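Local structure of phosphatidylserine synthase (Haemophilus influenzae, 3HSI) at residues C[319-324]-C[436-441]; C[309-314]-C[326-331]. The protein belongs to the phospholipase D superfamily of enzymes, and its chain forms two large mixed beta sheets flanked by helices. All coordinates share one frame; numbering follows the deposited sequence.

Contact 1 of 2, residues C[319-324]-C[436-441]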
loop_
_atom_site.group_PDB
_atom_site.type_symbol
_atom_site.label_atom_id
_atom_site.label_comp_id
_atom_site.label_asym_id
_atom_site.label_seq_id
_atom_site.Cartn_x
_atom_site.Cartn_y
_atom_site.Cartn_z
ATOM N N GLN C 319 17.980 -20.207 -20.593
ATOM C CA GLN C 319 18.774 -19.349 -19.728
ATOM C C GLN C 319 18.502 -19.689 -18.275
ATOM O O GLN C 319 17.509 -20.376 -17.983
ATOM C CB GLN C 319 18.453 -17.885 -20.000
ATOM C CG GLN C 319 18.810 -17.462 -21.396
ATOM C CD GLN C 319 19.116 -15.989 -21.495
ATOM O OE1 GLN C 319 18.217 -15.146 -21.493
ATOM N NE2 GLN C 319 20.404 -15.668 -21.603
ATOM N N PRO C 320 19.378 -19.228 -17.353
ATOM C CA PRO C 320 19.138 -19.508 -15.933
ATOM C C PRO C 320 17.914 -18.750 -15.390
ATOM O O PRO C 320 17.775 -17.546 -15.606
ATOM C CB PRO C 320 20.433 -19.037 -15.252
ATOM C CG PRO C 320 21.013 -18.009 -16.185
ATOM C CD PRO C 320 20.607 -18.434 -17.570
ATOM N N PHE C 321 17.035 -19.460 -14.696
ATOM C CA PHE C 321 15.791 -18.879 -14.196
ATOM C C PHE C 321 15.984 -17.985 -12.958
ATOM O O PHE C 321 16.676 -18.359 -12.012
ATOM C CB PHE C 321 14.765 -19.983 -13.896
ATOM C CG PHE C 321 13.438 -19.459 -13.424
ATOM C CD1 PHE C 321 12.543 -18.878 -14.327
ATOM C CD2 PHE C 321 13.090 -19.516 -12.071
ATOM C CE1 PHE C 321 11.312 -18.378 -13.889
ATOM C CE2 PHE C 321 11.862 -19.020 -11.620
ATOM C CZ PHE C 321 10.969 -18.458 -12.529
ATOM N N LYS C 322 15.363 -16.805 -12.994
ATOM C CA LYS C 322 15.215 -15.930 -11.829
ATOM C C LYS C 322 13.719 -15.765 -11.495
ATOM O O LYS C 322 12.852 -15.917 -12.383
ATOM C CB LYS C 322 15.869 -14.569 -12.089
HETATM N N MSE C 323 13.421 -15.457 -10.229
HETATM C CA MSE C 323 12.039 -15.358 -9.735
HETATM C C MSE C 323 11.136 -14.464 -10.564
HETATM O O MSE C 323 10.012 -14.843 -10.864
HETATM C CB MSE C 323 11.991 -14.900 -8.275
HETATM C CG MSE C 323 11.642 -15.973 -7.309
HETATM SE SE MSE C 323 11.492 -15.291 -5.460
HETATM C CE MSE C 323 10.086 -13.975 -5.665
ATOM N N ALA C 324 11.622 -13.293 -10.947
ATOM C CA ALA C 324 10.795 -12.346 -11.700
ATOM C C ALA C 324 10.330 -12.920 -13.044
ATOM O O ALA C 324 9.383 -12.440 -13.642
ATOM C CB ALA C 324 11.529 -11.032 -11.908
ATOM N N GLU C 436 9.552 -26.070 -15.208
ATOM C CA GLU C 436 9.398 -26.665 -13.879
ATOM C C GLU C 436 9.581 -25.695 -12.702
ATOM O O GLU C 436 8.853 -25.812 -11.721
ATOM C CB GLU C 436 10.307 -27.921 -13.719
ATOM N N PRO C 437 10.552 -24.751 -12.784
ATOM C CA PRO C 437 10.704 -23.785 -11.682
ATOM C C PRO C 437 9.572 -22.750 -11.622
ATOM O O PRO C 437 9.237 -22.262 -10.538
ATOM C CB PRO C 437 12.051 -23.097 -11.971
ATOM C CG PRO C 437 12.438 -23.462 -13.324
ATOM C CD PRO C 437 11.636 -24.632 -13.784
ATOM N N VAL C 438 8.991 -22.425 -12.775
ATOM C CA VAL C 438 7.827 -21.534 -12.824
ATOM C C VAL C 438 6.626 -22.228 -12.168
ATOM O O VAL C 438 5.928 -21.637 -11.342
ATOM C CB VAL C 438 7.478 -21.175 -14.272
ATOM C CG1 VAL C 438 6.087 -20.607 -14.368
ATOM C CG2 VAL C 438 8.524 -20.246 -14.844
ATOM N N GLN C 439 6.392 -23.473 -12.565
ATOM C CA GLN C 439 5.344 -24.302 -11.971
ATOM C C GLN C 439 5.421 -24.294 -10.450
ATOM O O GLN C 439 4.417 -24.063 -9.789
ATOM C CB GLN C 439 5.407 -25.749 -12.485
ATOM C CG GLN C 439 5.208 -25.868 -13.974
ATOM C CD GLN C 439 4.929 -27.298 -14.418
ATOM O OE1 GLN C 439 5.368 -27.722 -15.482
ATOM N NE2 GLN C 439 4.191 -28.036 -13.607
ATOM N N LYS C 440 6.620 -24.526 -9.919
ATOM C CA LYS C 440 6.840 -24.611 -8.477
ATOM C C LYS C 440 6.429 -23.295 -7.847
ATOM O O LYS C 440 5.680 -23.251 -6.869
ATOM C CB LYS C 440 8.320 -24.829 -8.180
ATOM C CG LYS C 440 8.817 -26.272 -8.235
ATOM C CD LYS C 440 10.218 -26.354 -7.597
ATOM C CE LYS C 440 10.825 -27.753 -7.735
ATOM N NZ LYS C 440 10.789 -28.233 -9.176
ATOM N N LEU C 441 6.934 -22.220 -8.438
ATOM C CA LEU C 441 6.744 -20.895 -7.916
ATOM C C LEU C 441 5.269 -20.524 -7.893
ATOM O O LEU C 441 4.763 -20.091 -6.854
ATOM C CB LEU C 441 7.549 -19.899 -8.749
ATOM C CG LEU C 441 7.900 -18.558 -8.113
ATOM C CD1 LEU C 441 8.320 -18.742 -6.666
ATOM C CD2 LEU C 441 9.036 -17.935 -8.918
#
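The contact belongs to the long loop that joins strand 300-306 to helix 327-341 in the PLD-like domain, at the point where this loop lies against the first turns of helix 436-447. P437, V438 and L441 follow the i, i+1, i+4 spacing that puts residues along one flank of a helix, and F321 is the side chain they share. With its CG anti to the backbone N (chi1 -178°), the F321 ring reaches from the loop to the helix. P437 and V438 approach from the same side of the ring plane, near different atoms: CB of P437 is 3.7 Å from F321 CD2, while CG2 of V438, the methyl anti to the carbonyl carbon, comes to 3.5 Å from F321 CE1. The third residue, L441, meets the ring at its edge, near the ring plane, with CD2 4.1 Å from F321 CE2. That same methyl does double duty, since L441 CD2 also packs 3.6 Å from CG of M323, a selenomethionine whose side chain crosses the leucine at about a right angle. The M323 chain is extended to SE (chi2 -177°) and turns at chi3 (60°), so that CE folds aside. M323 also packs against F445 of the second subunit, so this corner lies next to the dimer interface. The side chains meet through apolar carbons. The helix meanwhile holds its own turn, with L441 N bonded to P437 O at 3.1 Å. In this PLD-like fold, then, a strand-to-helix connection packs through one aromatic ring on the start of helix 436-447.

Contact 2 of 2, residues C[309-314]-C[326-331]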
loop_
_atom_site.group_PDB
_atom_site.type_symbol
_atom_site.label_atom_id
_atom_site.label_comp_id
_atom_site.label_asym_id
_atom_site.label_seq_id
_atom_site.Cartn_x
_atom_site.Cartn_y
_atom_site.Cartn_z
ATOM N N VAL C 309 6.241 -13.986 -24.079
ATOM C CA VAL C 309 7.571 -13.753 -24.587
ATOM C C VAL C 309 7.809 -12.274 -24.913
ATOM O O VAL C 309 8.953 -11.853 -25.023
ATOM C CB VAL C 309 7.798 -14.627 -25.827
ATOM C CG1 VAL C 309 9.099 -14.263 -26.537
ATOM C CG2 VAL C 309 7.784 -16.119 -25.422
ATOM N N ALA C 310 6.740 -11.485 -25.047
ATOM C CA ALA C 310 6.873 -10.028 -25.259
ATOM C C ALA C 310 6.875 -9.181 -23.953
ATOM O O ALA C 310 6.850 -7.958 -23.980
ATOM C CB ALA C 310 5.797 -9.561 -26.203
ATOM N N ASN C 311 6.870 -9.850 -22.809
ATOM C CA ASN C 311 7.007 -9.213 -21.498
ATOM C C ASN C 311 8.496 -9.071 -21.205
ATOM O O ASN C 311 9.262 -9.984 -21.480
ATOM C CB ASN C 311 6.352 -10.125 -20.468
ATOM C CG ASN C 311 6.307 -9.511 -19.079
ATOM O OD1 ASN C 311 7.329 -9.409 -18.375
ATOM N ND2 ASN C 311 5.123 -9.117 -18.668
ATOM N N ASP C 312 8.944 -7.954 -20.642
ATOM C CA ASP C 312 10.399 -7.822 -20.392
ATOM C C ASP C 312 10.995 -8.617 -19.187
ATOM O O ASP C 312 12.224 -8.616 -18.975
ATOM C CB ASP C 312 10.845 -6.364 -20.370
ATOM C CG ASP C 312 10.131 -5.552 -19.318
ATOM O OD1 ASP C 312 8.876 -5.492 -19.352
ATOM O OD2 ASP C 312 10.830 -4.961 -18.459
ATOM N N PHE C 313 10.138 -9.272 -18.400
ATOM C CA PHE C 313 10.612 -10.176 -17.337
ATOM C C PHE C 313 10.756 -11.595 -17.823
ATOM O O PHE C 313 11.251 -12.448 -17.088
ATOM C CB PHE C 313 9.667 -10.168 -16.142
ATOM C CG PHE C 313 9.663 -8.877 -15.396
ATOM C CD1 PHE C 313 10.657 -8.597 -14.470
ATOM C CD2 PHE C 313 8.660 -7.940 -15.608
ATOM C CE1 PHE C 313 10.656 -7.407 -13.762
ATOM C CE2 PHE C 313 8.654 -6.734 -14.904
ATOM C CZ PHE C 313 9.659 -6.472 -13.982
ATOM N N TYR C 314 10.291 -11.856 -19.047
ATOM C CA TYR C 314 10.416 -13.178 -19.646
ATOM C C TYR C 314 11.892 -13.584 -19.720
ATOM O O TYR C 314 12.728 -12.776 -20.088
ATOM C CB TYR C 314 9.732 -13.245 -21.029
ATOM C CG TYR C 314 9.805 -14.627 -21.651
ATOM C CD1 TYR C 314 10.732 -14.914 -22.662
ATOM C CD2 TYR C 314 8.993 -15.666 -21.198
ATOM C CE1 TYR C 314 10.823 -16.202 -23.234
ATOM C CE2 TYR C 314 9.076 -16.962 -21.777
ATOM C CZ TYR C 314 10.000 -17.203 -22.792
ATOM O OH TYR C 314 10.104 -18.467 -23.366
ATOM N N ALA C 326 8.842 -15.488 -13.527
ATOM C CA ALA C 326 7.558 -16.148 -13.401
ATOM C C ALA C 326 6.409 -15.161 -13.685
ATOM O O ALA C 326 5.289 -15.579 -13.967
ATOM C CB ALA C 326 7.411 -16.778 -12.024
ATOM N N LEU C 327 6.687 -13.859 -13.623
ATOM C CA LEU C 327 5.631 -12.872 -13.783
ATOM C C LEU C 327 4.848 -12.991 -15.079
ATOM O O LEU C 327 3.615 -13.013 -15.024
ATOM C CB LEU C 327 6.112 -11.419 -13.577
ATOM C CG LEU C 327 6.592 -10.990 -12.183
ATOM C CD1 LEU C 327 7.007 -9.525 -12.182
ATOM C CD2 LEU C 327 5.549 -11.234 -11.104
ATOM N N PRO C 328 5.529 -13.067 -16.246
ATOM C CA PRO C 328 4.724 -13.225 -17.505
ATOM C C PRO C 328 3.777 -14.460 -17.519
ATOM O O PRO C 328 2.731 -14.467 -18.192
ATOM C CB PRO C 328 5.781 -13.342 -18.620
ATOM C CG PRO C 328 7.128 -13.122 -17.978
ATOM C CD PRO C 328 6.988 -13.142 -16.479
ATOM N N TYR C 329 4.136 -15.486 -16.762
ATOM C CA TYR C 329 3.332 -16.699 -16.662
ATOM C C TYR C 329 2.150 -16.532 -15.747
ATOM O O TYR C 329 1.069 -17.108 -15.998
ATOM C CB TYR C 329 4.181 -17.845 -16.139
ATOM C CG TYR C 329 5.249 -18.325 -17.096
ATOM C CD1 TYR C 329 5.007 -19.397 -17.942
ATOM C CD2 TYR C 329 6.508 -17.715 -17.144
ATOM C CE1 TYR C 329 5.999 -19.887 -18.811
ATOM C CE2 TYR C 329 7.500 -18.180 -18.023
ATOM C CZ TYR C 329 7.228 -19.276 -18.835
ATOM O OH TYR C 329 8.172 -19.736 -19.709
ATOM N N LEU C 330 2.375 -15.810 -14.646
ATOM C CA LEU C 330 1.279 -15.379 -13.802
ATOM C C LEU C 330 0.206 -14.606 -14.611
ATOM O O LEU C 330 -0.990 -14.915 -14.513
ATOM C CB LEU C 330 1.790 -14.555 -12.612
ATOM C CG LEU C 330 0.718 -14.034 -11.631
ATOM C CD1 LEU C 330 -0.155 -15.158 -11.036
ATOM C CD2 LEU C 330 1.346 -13.214 -10.508
ATOM N N TYR C 331 0.640 -13.639 -15.425
ATOM C CA TYR C 331 -0.299 -12.853 -16.247
ATOM C C TYR C 331 -0.984 -13.693 -17.282
ATOM O O TYR C 331 -2.167 -13.529 -17.487
ATOM C CB TYR C 331 0.355 -11.631 -16.921
ATOM C CG TYR C 331 0.927 -10.679 -15.899
ATOM C CD1 TYR C 331 0.209 -10.362 -14.762
ATOM C CD2 TYR C 331 2.204 -10.129 -16.050
ATOM C CE1 TYR C 331 0.729 -9.508 -13.799
ATOM C CE2 TYR C 331 2.737 -9.273 -15.080
ATOM C CZ TYR C 331 1.983 -8.964 -13.966
ATOM O OH TYR C 331 2.469 -8.120 -12.993
#
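P328 loses more surface here than any other residue of the two segments, and the type I beta turn from N311 to Y314 packs against its ring. CB of P328 faces the stem of N311, 3.8 Å from N311 CB. CG of P328 presses on the backbone at the end of the turn, 3.6 Å from Y314 N, and P328 CD lies 4.0 Å from F313 CB. Three successive ring carbons thus meet three residues of the turn.

F313 flanks the proline on the L327 side. Its CG is anti to the carbonyl carbon (chi1 -68°), and the ring takes a CH-pi contact over one face: CD1 of L327 sits 4.1 Å from the F313 ring centroid and only 8° off the ring normal. The two side chains run alongside each other in the same direction. Y314 departs the other way, CG anti to its backbone N (chi1 -178°). Its CE2 stands 3.6 Å from OH of Y329, the two tyrosines crossing obliquely, while V309 CG2 lies over one face of the Y314 ring, offset toward the rim. Y329 is held in turn by an edge-to-face meeting with Y434.

N311 shapes the turn itself. Its OD1 takes the N-H of F313 on a lone pair, in the carbonyl plane, at 2.8 Å, which makes an Asx turn; N311 O accepts from Y314 N as well. The amide's other end, ND2, points to the edge of Y331, 4.0 Å from its CD2. Within the turn, D312 points its carboxylate to R171 in a salt bridge.

N311 OD1 and O are engaged within the turn and P328 has no backbone N-H to offer, which is consistent with two segments that meet through shape and apolar contact rather than hydrogen bonds.

In the fold
Along the chain the segments alternate: 309-314 and 326-331 of contact 2 enclose 319-324, and 436-441 comes over a hundred residues later. Three of the four therefore lie in the connection from strand 300-306 to helix 327-341 or on that helix, inside a beta-alpha-beta crossover leading to the parallel strand 351-356. The contact centres are 11 Å apart, and the two contacts touch. A326 packs against both F321 and L441, V438 CG1 against the Y329 ring, and A324 against F313. Together they join the crossover connection to helix 436-447, the last but one of the chain, contact 2 on the side nearer the centre of the chain and contact 1 beside the second subunit.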